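Local coordinates for protein glucose-1-phosphate uridylyltransferase (Sphingomonas elodea, PDB 2UX8) that probably makes UDP-glucose and diphosphate from UTP and alpha-D-glucose 1-phosphate, the sugar phosphate it holds in this crystal, at residues 182-187 with 208-213; 191-196 with 251-256. All coordinates share one frame; numbering follows the deposited sequence.

Contact 1. Residues 182-187 with 208-213; sequences ITPGTQ and SNLSVI. With G1P (1-O-phosphono-alpha-D-glucopyranose), chain K.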
ATOM      1  N   ILE C 182     -20.145   5.707  35.239  1.00 53.26           N
ATOM      2  CA  ILE C 182     -20.651   4.584  36.009  1.00 52.95           C
ATOM      3  C   ILE C 182     -21.410   5.006  37.261  1.00 53.33           C
ATOM      4  O   ILE C 182     -21.053   5.979  37.921  1.00 53.43           O
ATOM      5  CB  ILE C 182     -19.495   3.681  36.464  1.00 42.52           C
ATOM      6  CG1 ILE C 182     -18.720   3.172  35.248  1.00 42.25           C
ATOM      7  CG2 ILE C 182     -20.029   2.539  37.313  1.00 41.43           C
ATOM      8  CD1 ILE C 182     -17.429   2.449  35.594  1.00 41.64           C
ATOM      9  N   THR C 183     -22.468   4.262  37.567  1.00 51.58           N
ATOM     10  CA  THR C 183     -23.268   4.475  38.769  1.00 51.78           C
ATOM     11  C   THR C 183     -22.733   3.349  39.656  1.00 51.45           C
ATOM     12  O   THR C 183     -23.101   2.188  39.490  1.00 51.35           O
ATOM     13  CB  THR C 183     -24.762   4.272  38.471  1.00 63.39           C
ATOM     14  OG1 THR C 183     -25.172   5.203  37.463  1.00 64.27           O
ATOM     15  CG2 THR C 183     -25.593   4.491  39.719  1.00 63.12           C
ATOM     16  N   PRO C 184     -21.842   3.682  40.603  1.00 67.25           N
ATOM     17  CA  PRO C 184     -21.217   2.724  41.518  1.00 67.26           C
ATOM     18  C   PRO C 184     -22.067   2.058  42.580  1.00 67.78           C
ATOM     19  O   PRO C 184     -23.015   2.644  43.100  1.00 68.40           O
ATOM     20  CB  PRO C 184     -20.099   3.540  42.141  1.00 43.84           C
ATOM     21  CG  PRO C 184     -20.756   4.858  42.314  1.00 43.77           C
ATOM     22  CD  PRO C 184     -21.480   5.060  40.983  1.00 44.11           C
ATOM     23  N   GLY C 185     -21.688   0.823  42.899  1.00 46.69           N
ATOM     24  CA  GLY C 185     -22.358   0.042  43.917  1.00 46.04           C
ATOM     25  C   GLY C 185     -21.315  -0.307  44.958  1.00 46.04           C
ATOM     26  O   GLY C 185     -20.512   0.540  45.341  1.00 46.66           O
ATOM     27  N   THR C 186     -21.303  -1.557  45.397  1.00 47.86           N
ATOM     28  CA  THR C 186     -20.353  -2.017  46.409  1.00 48.48           C
ATOM     29  C   THR C 186     -18.895  -2.021  45.932  1.00 48.82           C
ATOM     30  O   THR C 186     -18.613  -2.419  44.806  1.00 49.24           O
ATOM     31  CB  THR C 186     -20.698  -3.467  46.859  1.00 55.35           C
ATOM     32  OG1 THR C 186     -22.101  -3.575  47.132  1.00 54.89           O
ATOM     33  CG2 THR C 186     -19.913  -3.841  48.106  1.00 55.51           C
ATOM     34  N   GLN C 187     -17.970  -1.586  46.788  1.00 63.87           N
ATOM     35  CA  GLN C 187     -16.550  -1.597  46.444  1.00 64.19           C
ATOM     36  C   GLN C 187     -15.918  -2.728  47.225  1.00 64.10           C
ATOM     37  O   GLN C 187     -16.171  -2.880  48.412  1.00 64.93           O
ATOM     38  CB  GLN C 187     -15.851  -0.304  46.848  1.00 67.75           C
ATOM     39  CG  GLN C 187     -16.472   0.969  46.326  1.00 69.56           C
ATOM     40  CD  GLN C 187     -15.682   2.187  46.768  1.00 73.33           C
ATOM     41  OE1 GLN C 187     -14.617   2.480  46.222  1.00 74.86           O
ATOM     42  NE2 GLN C 187     -16.187   2.891  47.784  1.00 74.79           N
ATOM     43  N   SER C 208     -22.022  10.270  38.822  1.00 77.64           N
ATOM     44  CA  SER C 208     -20.822  10.185  39.652  1.00 75.36           C
ATOM     45  C   SER C 208     -19.613  10.687  38.881  1.00 73.92           C
ATOM     46  O   SER C 208     -19.742  11.440  37.914  1.00 73.77           O
ATOM     47  CB  SER C 208     -20.560   8.739  40.092  1.00 65.42           C
ATOM     48  OG  SER C 208     -20.029   7.963  39.029  1.00 64.16           O
ATOM     49  N   ASN C 209     -18.435  10.252  39.312  1.00 77.80           N
ATOM     50  CA  ASN C 209     -17.198  10.662  38.672  1.00 75.78           C
ATOM     51  C   ASN C 209     -16.388   9.539  38.028  1.00 74.14           C
ATOM     52  O   ASN C 209     -15.514   9.816  37.206  1.00 74.22           O
ATOM     53  CB  ASN C 209     -16.306  11.401  39.677  1.00 71.39           C
ATOM     54  CG  ASN C 209     -16.782  12.812  39.959  1.00 71.14           C
ATOM     55  OD1 ASN C 209     -17.766  13.026  40.671  1.00 71.61           O
ATOM     56  ND2 ASN C 209     -16.083  13.787  39.392  1.00 70.82           N
ATOM     57  N   LEU C 210     -16.651   8.280  38.381  1.00 55.89           N
ATOM     58  CA  LEU C 210     -15.854   7.217  37.777  1.00 53.99           C
ATOM     59  C   LEU C 210     -16.316   6.879  36.363  1.00 52.47           C
ATOM     60  O   LEU C 210     -17.414   6.370  36.132  1.00 52.57           O
ATOM     61  CB  LEU C 210     -15.795   5.963  38.662  1.00 44.45           C
ATOM     62  CG  LEU C 210     -16.917   4.942  38.726  1.00 44.31           C
ATOM     63  CD1 LEU C 210     -16.386   3.686  39.391  1.00 44.11           C
ATOM     64  CD2 LEU C 210     -18.101   5.508  39.486  1.00 45.16           C
ATOM     65  N   SER C 211     -15.438   7.200  35.419  1.00 50.78           N
ATOM     66  CA  SER C 211     -15.677   7.000  34.003  1.00 49.14           C
ATOM     67  C   SER C 211     -15.155   5.665  33.491  1.00 47.39           C
ATOM     68  O   SER C 211     -14.444   4.946  34.191  1.00 46.92           O
ATOM     69  CB  SER C 211     -15.016   8.133  33.228  1.00 83.25           C
ATOM     70  OG  SER C 211     -13.656   8.260  33.615  1.00 83.90           O
ATOM     71  N   VAL C 212     -15.519   5.352  32.254  1.00 53.12           N
ATOM     72  CA  VAL C 212     -15.099   4.118  31.609  1.00 51.31           C
ATOM     73  C   VAL C 212     -13.822   4.401  30.823  1.00 49.99           C
ATOM     74  O   VAL C 212     -13.743   5.392  30.108  1.00 49.96           O
ATOM     75  CB  VAL C 212     -16.193   3.605  30.639  1.00 43.49           C
ATOM     76  CG1 VAL C 212     -15.793   2.264  30.048  1.00 43.89           C
ATOM     77  CG2 VAL C 212     -17.515   3.475  31.372  1.00 42.96           C
ATOM     78  N   ILE C 213     -12.815   3.549  30.978  1.00 45.17           N
ATOM     79  CA  ILE C 213     -11.562   3.723  30.258  1.00 42.93           C
ATOM     80  C   ILE C 213     -11.482   2.633  29.194  1.00 41.37           C
ATOM     81  O   ILE C 213     -12.107   1.590  29.333  1.00 41.28           O
ATOM     82  CB  ILE C 213     -10.344   3.644  31.215  1.00 36.25           C
ATOM     83  CG1 ILE C 213     -10.428   4.771  32.249  1.00 35.02           C
ATOM     84  CG2 ILE C 213      -9.043   3.746  30.427  1.00 35.26           C
ATOM     85  CD1 ILE C 213     -10.637   6.142  31.661  1.00 32.75           C
TER
HETATM   86  C1  G1P K1290     -15.403   5.486  24.409  0.60 60.19           C
HETATM   87  C2  G1P K1290     -16.623   5.011  25.224  0.60 60.19           C
HETATM   88  C3  G1P K1290     -16.726   5.867  26.498  0.60 60.19           C
HETATM   89  C4  G1P K1290     -15.449   5.661  27.306  0.60 60.19           C
HETATM   90  C5  G1P K1290     -14.252   6.116  26.440  0.60 60.19           C
HETATM   91  C6  G1P K1290     -12.951   5.899  27.228  0.60 60.19           C
HETATM   92  O1  G1P K1290     -15.612   6.859  24.009  0.60 60.19           O
HETATM   93  O2  G1P K1290     -17.800   5.171  24.434  0.60 60.19           O
HETATM   94  O3  G1P K1290     -17.843   5.444  27.267  0.60 60.19           O
HETATM   95  O4  G1P K1290     -15.518   6.445  28.497  0.60 60.19           O
HETATM   96  O5  G1P K1290     -14.191   5.330  25.216  0.60 60.19           O
HETATM   97  O6  G1P K1290     -11.822   6.303  26.449  0.60 60.19           O
HETATM   98  P   G1P K1290     -14.442   7.336  22.988  0.60 60.19           P
HETATM   99  O1P G1P K1290     -14.388   6.449  21.799  0.60 60.19           O
HETATM  100  O2P G1P K1290     -14.726   8.847  22.539  0.60 60.19           O
HETATM  101  O3P G1P K1290     -13.013   7.303  23.733  0.60 60.19           O
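I182 carries CG1 anti to its carbonyl carbon (chi1 -59°), where it meets V212, while L210 sets CG between its own N and carbonyl carbon (chi1 80°), against the CB of I182. Both residues belong to strands of the GT-A type nucleotidyltransferase domain, 181-188 and 210-213, the latter ending in the sugar-phosphate pocket. The strands run steeply across one another, and their meeting point is confined to the start of 182-187. There I182 N donates to L210 O at 2.9 Å, almost in line with the carbonyl bond. The two side chains cross at about a right angle, with I182 CB 3.7 Å from L210 CG; I182 CG1 approaches V212 CG2 at 4.1 Å. L210 also reaches the ring of P184, where L210 CD2 lies 3.7 Å from P184 CD. S208 OG donates to I182 O, although the modelled length is too short to trust. Outside the pair, I182 also touches I166 of strand 164-170, and S211 OG is hydrogen-bonded to E169 O. Beyond the crossing, the strand turns its backbone to the ligand, which E199 and G180 also hold: O4 of the glucose 1-phosphate donates to V212 O at 2.6 Å.

Contact 2. Residues 191-196 with 251-256; sequences LTEVKG and PFHGVT
E193 and H253 run side by side, pointing the same way, yet the carboxylate and the imidazole do not bond. In both residues CG sits beside the backbone N, anti to the carbonyl carbon, which brings E193 CG to the edge of the imidazole, 3.7 Å from H253 CE1. The extended chain then carries the carboxylate away from the ring and leaves it turned 53° from the ring plane. E193 OE2 stays 5.1 Å from H253 ND1; if the histidine were protonated, the carboxylate could favour that charge only weakly. E193 OE1 has a weak hydrogen bond to T186 OG1.

The partners are antiparallel neighbours in the large mixed sheet of the nucleotidyltransferase domain: strand 252-256 has 191-198 along one edge and 164-170, parallel to it, along the other. E193 and H253 form a non-hydrogen-bonded pair. Next to it, G254 N gives T192 O a sound hydrogen bond of 2.8 Å with 161° at the hydrogen, the donor lying somewhat off the carbonyl plane, whereas the return bond from T192 N to G254 O is weak and bent to 124°. G254 O takes a second, softer contact from the CA-H of L191, at 3.3 Å from L191 CA to G254 O. Two residues along from T192, V194 N points almost straight at F252 O, 3.1 Å away, though the position of that oxygen is less certain, and the very close approach of V194 CG1 to F252 is best treated as doubtful.

On the face of E193 and H253, L191 CD2 packs 3.7 Å from V255 CG2, the two side chains again alongside each other. Helix 150-161 covers this side, with A157 and V161 against L191, and V161 also against H253. F252 turns instead to N164 and I166.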
ATOM      1  N   LEU C 191     -12.206  -3.669  42.865  1.00 49.89           N
ATOM      2  CA  LEU C 191     -13.448  -3.794  42.126  1.00 50.02           C
ATOM      3  C   LEU C 191     -14.496  -2.866  42.685  1.00 50.28           C
ATOM      4  O   LEU C 191     -14.418  -2.440  43.836  1.00 50.67           O
ATOM      5  CB  LEU C 191     -13.967  -5.227  42.198  1.00 63.20           C
ATOM      6  CG  LEU C 191     -13.058  -6.250  41.526  1.00 63.89           C
ATOM      7  CD1 LEU C 191     -13.544  -7.663  41.806  1.00 63.61           C
ATOM      8  CD2 LEU C 191     -13.027  -5.956  40.038  1.00 64.21           C
ATOM      9  N   THR C 192     -15.483  -2.562  41.857  1.00 49.88           N
ATOM     10  CA  THR C 192     -16.567  -1.694  42.250  1.00 49.97           C
ATOM     11  C   THR C 192     -17.743  -1.985  41.319  1.00 51.37           C
ATOM     12  O   THR C 192     -17.634  -1.856  40.108  1.00 51.99           O
ATOM     13  CB  THR C 192     -16.112  -0.203  42.202  1.00 46.24           C
ATOM     14  OG1 THR C 192     -17.136   0.598  41.611  1.00 44.91           O
ATOM     15  CG2 THR C 192     -14.805  -0.048  41.426  1.00 45.21           C
ATOM     16  N   GLU C 193     -18.856  -2.422  41.899  1.00 50.12           N
ATOM     17  CA  GLU C 193     -20.055  -2.757  41.140  1.00 51.48           C
ATOM     18  C   GLU C 193     -20.604  -1.625  40.286  1.00 51.73           C
ATOM     19  O   GLU C 193     -20.708  -0.489  40.741  1.00 51.63           O
ATOM     20  CB  GLU C 193     -21.151  -3.227  42.098  1.00 88.66           C
ATOM     21  CG  GLU C 193     -21.037  -4.679  42.515  1.00 91.45           C
ATOM     22  CD  GLU C 193     -21.858  -5.001  43.745  1.00 94.83           C
ATOM     23  OE1 GLU C 193     -22.872  -4.312  43.988  1.00 95.10           O
ATOM     24  OE2 GLU C 193     -21.490  -5.954  44.463  1.00 95.91           O
ATOM     25  N   VAL C 194     -20.955  -1.940  39.045  1.00 62.17           N
ATOM     26  CA  VAL C 194     -21.533  -0.951  38.143  1.00 63.01           C
ATOM     27  C   VAL C 194     -23.036  -1.201  38.151  1.00 64.11           C
ATOM     28  O   VAL C 194     -23.503  -2.250  37.707  1.00 64.43           O
ATOM     29  CB  VAL C 194     -20.979  -1.097  36.694  1.00 38.55           C
ATOM     30  CG1 VAL C 194     -20.901  -2.540  36.333  1.00 39.19           C
ATOM     31  CG2 VAL C 194     -21.880  -0.372  35.691  1.00 37.39           C
ATOM     32  N   LYS C 195     -23.791  -0.246  38.677  1.00 57.57           N
ATOM     33  CA  LYS C 195     -25.239  -0.378  38.747  1.00 58.64           C
ATOM     34  C   LYS C 195     -25.900   0.319  37.570  1.00 59.05           C
ATOM     35  O   LYS C 195     -27.083   0.128  37.306  1.00 59.23           O
ATOM     36  CB  LYS C 195     -25.754   0.203  40.072  1.00104.03           C
ATOM     37  CG  LYS C 195     -25.421  -0.654  41.296  1.00104.39           C
ATOM     38  CD  LYS C 195     -25.856   0.018  42.587  1.00105.38           C
ATOM     39  CE  LYS C 195     -25.607  -0.872  43.802  1.00108.15           C
ATOM     40  NZ  LYS C 195     -25.845  -0.152  45.095  1.00107.25           N
ATOM     41  N   GLY C 196     -25.125   1.128  36.860  1.00 70.14           N
ATOM     42  CA  GLY C 196     -25.663   1.834  35.718  1.00 71.28           C
ATOM     43  C   GLY C 196     -24.571   2.590  35.003  1.00 72.05           C
ATOM     44  O   GLY C 196     -23.481   2.790  35.544  1.00 72.43           O
ATOM     45  N   PRO C 251     -22.501 -10.435  36.388  1.00 41.27           N
ATOM     46  CA  PRO C 251     -21.537  -9.713  37.227  1.00 40.09           C
ATOM     47  C   PRO C 251     -20.874  -8.608  36.414  1.00 39.56           C
ATOM     48  O   PRO C 251     -20.219  -8.892  35.414  1.00 39.71           O
ATOM     49  CB  PRO C 251     -20.523 -10.794  37.598  1.00 23.29           C
ATOM     50  CG  PRO C 251     -21.326 -12.045  37.594  1.00 23.03           C
ATOM     51  CD  PRO C 251     -22.242 -11.887  36.405  1.00 23.96           C
ATOM     52  N   PHE C 252     -21.041  -7.359  36.826  1.00 62.81           N
ATOM     53  CA  PHE C 252     -20.419  -6.273  36.096  1.00 62.04           C
ATOM     54  C   PHE C 252     -19.664  -5.378  37.063  1.00 61.35           C
ATOM     55  O   PHE C 252     -20.254  -4.743  37.935  1.00 61.36           O
ATOM     56  CB  PHE C 252     -21.473  -5.499  35.312  1.00 52.03           C
ATOM     57  CG  PHE C 252     -20.935  -4.849  34.081  1.00 52.92           C
ATOM     58  CD1 PHE C 252     -21.746  -4.647  32.973  1.00 52.30           C
ATOM     59  CD2 PHE C 252     -19.612  -4.429  34.033  1.00 52.96           C
ATOM     60  CE1 PHE C 252     -21.246  -4.036  31.830  1.00 52.98           C
ATOM     61  CE2 PHE C 252     -19.104  -3.817  32.898  1.00 52.74           C
ATOM     62  CZ  PHE C 252     -19.924  -3.618  31.790  1.00 52.29           C
ATOM     63  N   HIS C 253     -18.346  -5.345  36.905  1.00 48.89           N
ATOM     64  CA  HIS C 253     -17.499  -4.563  37.788  1.00 47.83           C
ATOM     65  C   HIS C 253     -16.544  -3.613  37.093  1.00 47.49           C
ATOM     66  O   HIS C 253     -16.148  -3.822  35.944  1.00 47.38           O
ATOM     67  CB  HIS C 253     -16.681  -5.502  38.662  1.00 46.32           C
ATOM     68  CG  HIS C 253     -17.506  -6.505  39.395  1.00 46.50           C
ATOM     69  ND1 HIS C 253     -18.257  -6.182  40.502  1.00 46.39           N
ATOM     70  CD2 HIS C 253     -17.725  -7.819  39.160  1.00 45.83           C
ATOM     71  CE1 HIS C 253     -18.902  -7.256  40.920  1.00 45.44           C
ATOM     72  NE2 HIS C 253     -18.597  -8.262  40.121  1.00 44.10           N
ATOM     73  N   GLY C 254     -16.177  -2.566  37.824  1.00 57.32           N
ATOM     74  CA  GLY C 254     -15.234  -1.595  37.322  1.00 55.89           C
ATOM     75  C   GLY C 254     -13.928  -1.941  38.002  1.00 54.80           C
ATOM     76  O   GLY C 254     -13.917  -2.271  39.185  1.00 54.71           O
ATOM     77  N   VAL C 255     -12.831  -1.889  37.258  1.00 40.18           N
ATOM     78  CA  VAL C 255     -11.526  -2.197  37.814  1.00 39.22           C
ATOM     79  C   VAL C 255     -10.643  -0.956  37.810  1.00 39.00           C
ATOM     80  O   VAL C 255     -10.549  -0.260  36.803  1.00 38.85           O
ATOM     81  CB  VAL C 255     -10.832  -3.295  37.003  1.00 54.40           C
ATOM     82  CG1 VAL C 255      -9.527  -3.670  37.660  1.00 53.27           C
ATOM     83  CG2 VAL C 255     -11.744  -4.508  36.882  1.00 54.86           C
ATOM     84  N   THR C 256     -10.012  -0.662  38.940  1.00 44.85           N
ATOM     85  CA  THR C 256      -9.131   0.488  38.998  1.00 44.79           C
ATOM     86  C   THR C 256      -7.714  -0.024  38.762  1.00 43.79           C
ATOM     87  O   THR C 256      -7.275  -1.003  39.366  1.00 43.52           O
ATOM     88  CB  THR C 256      -9.249   1.234  40.342  1.00 44.93           C
ATOM     89  OG1 THR C 256      -9.072   0.313  41.418  1.00 48.25           O
ATOM     90  CG2 THR C 256     -10.618   1.879  40.466  1.00 45.66           C
TER

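In the fold
Contacts 1 and 2 have centres about 7 Å apart and share one mixed sheet, on the same side of the chain's centre. Their segments alternate along the chain: 182-187, then 191-196, then 208-213, and last 251-256. The first two lie on consecutive antiparallel strands, 181-188 and 191-198, which join the contacts directly. T183 O probably accepts from K195 N at 2.7 Å, and G196 O from T183 N, also at 2.7 Å, so two residues face one in a classic beta bulge. I182 CG2 also packs on V194 CB. Contact 1 joins this hairpin to strand 210-213 at the glucose 1-phosphate pocket, and contact 2 joins it to strand 252-256.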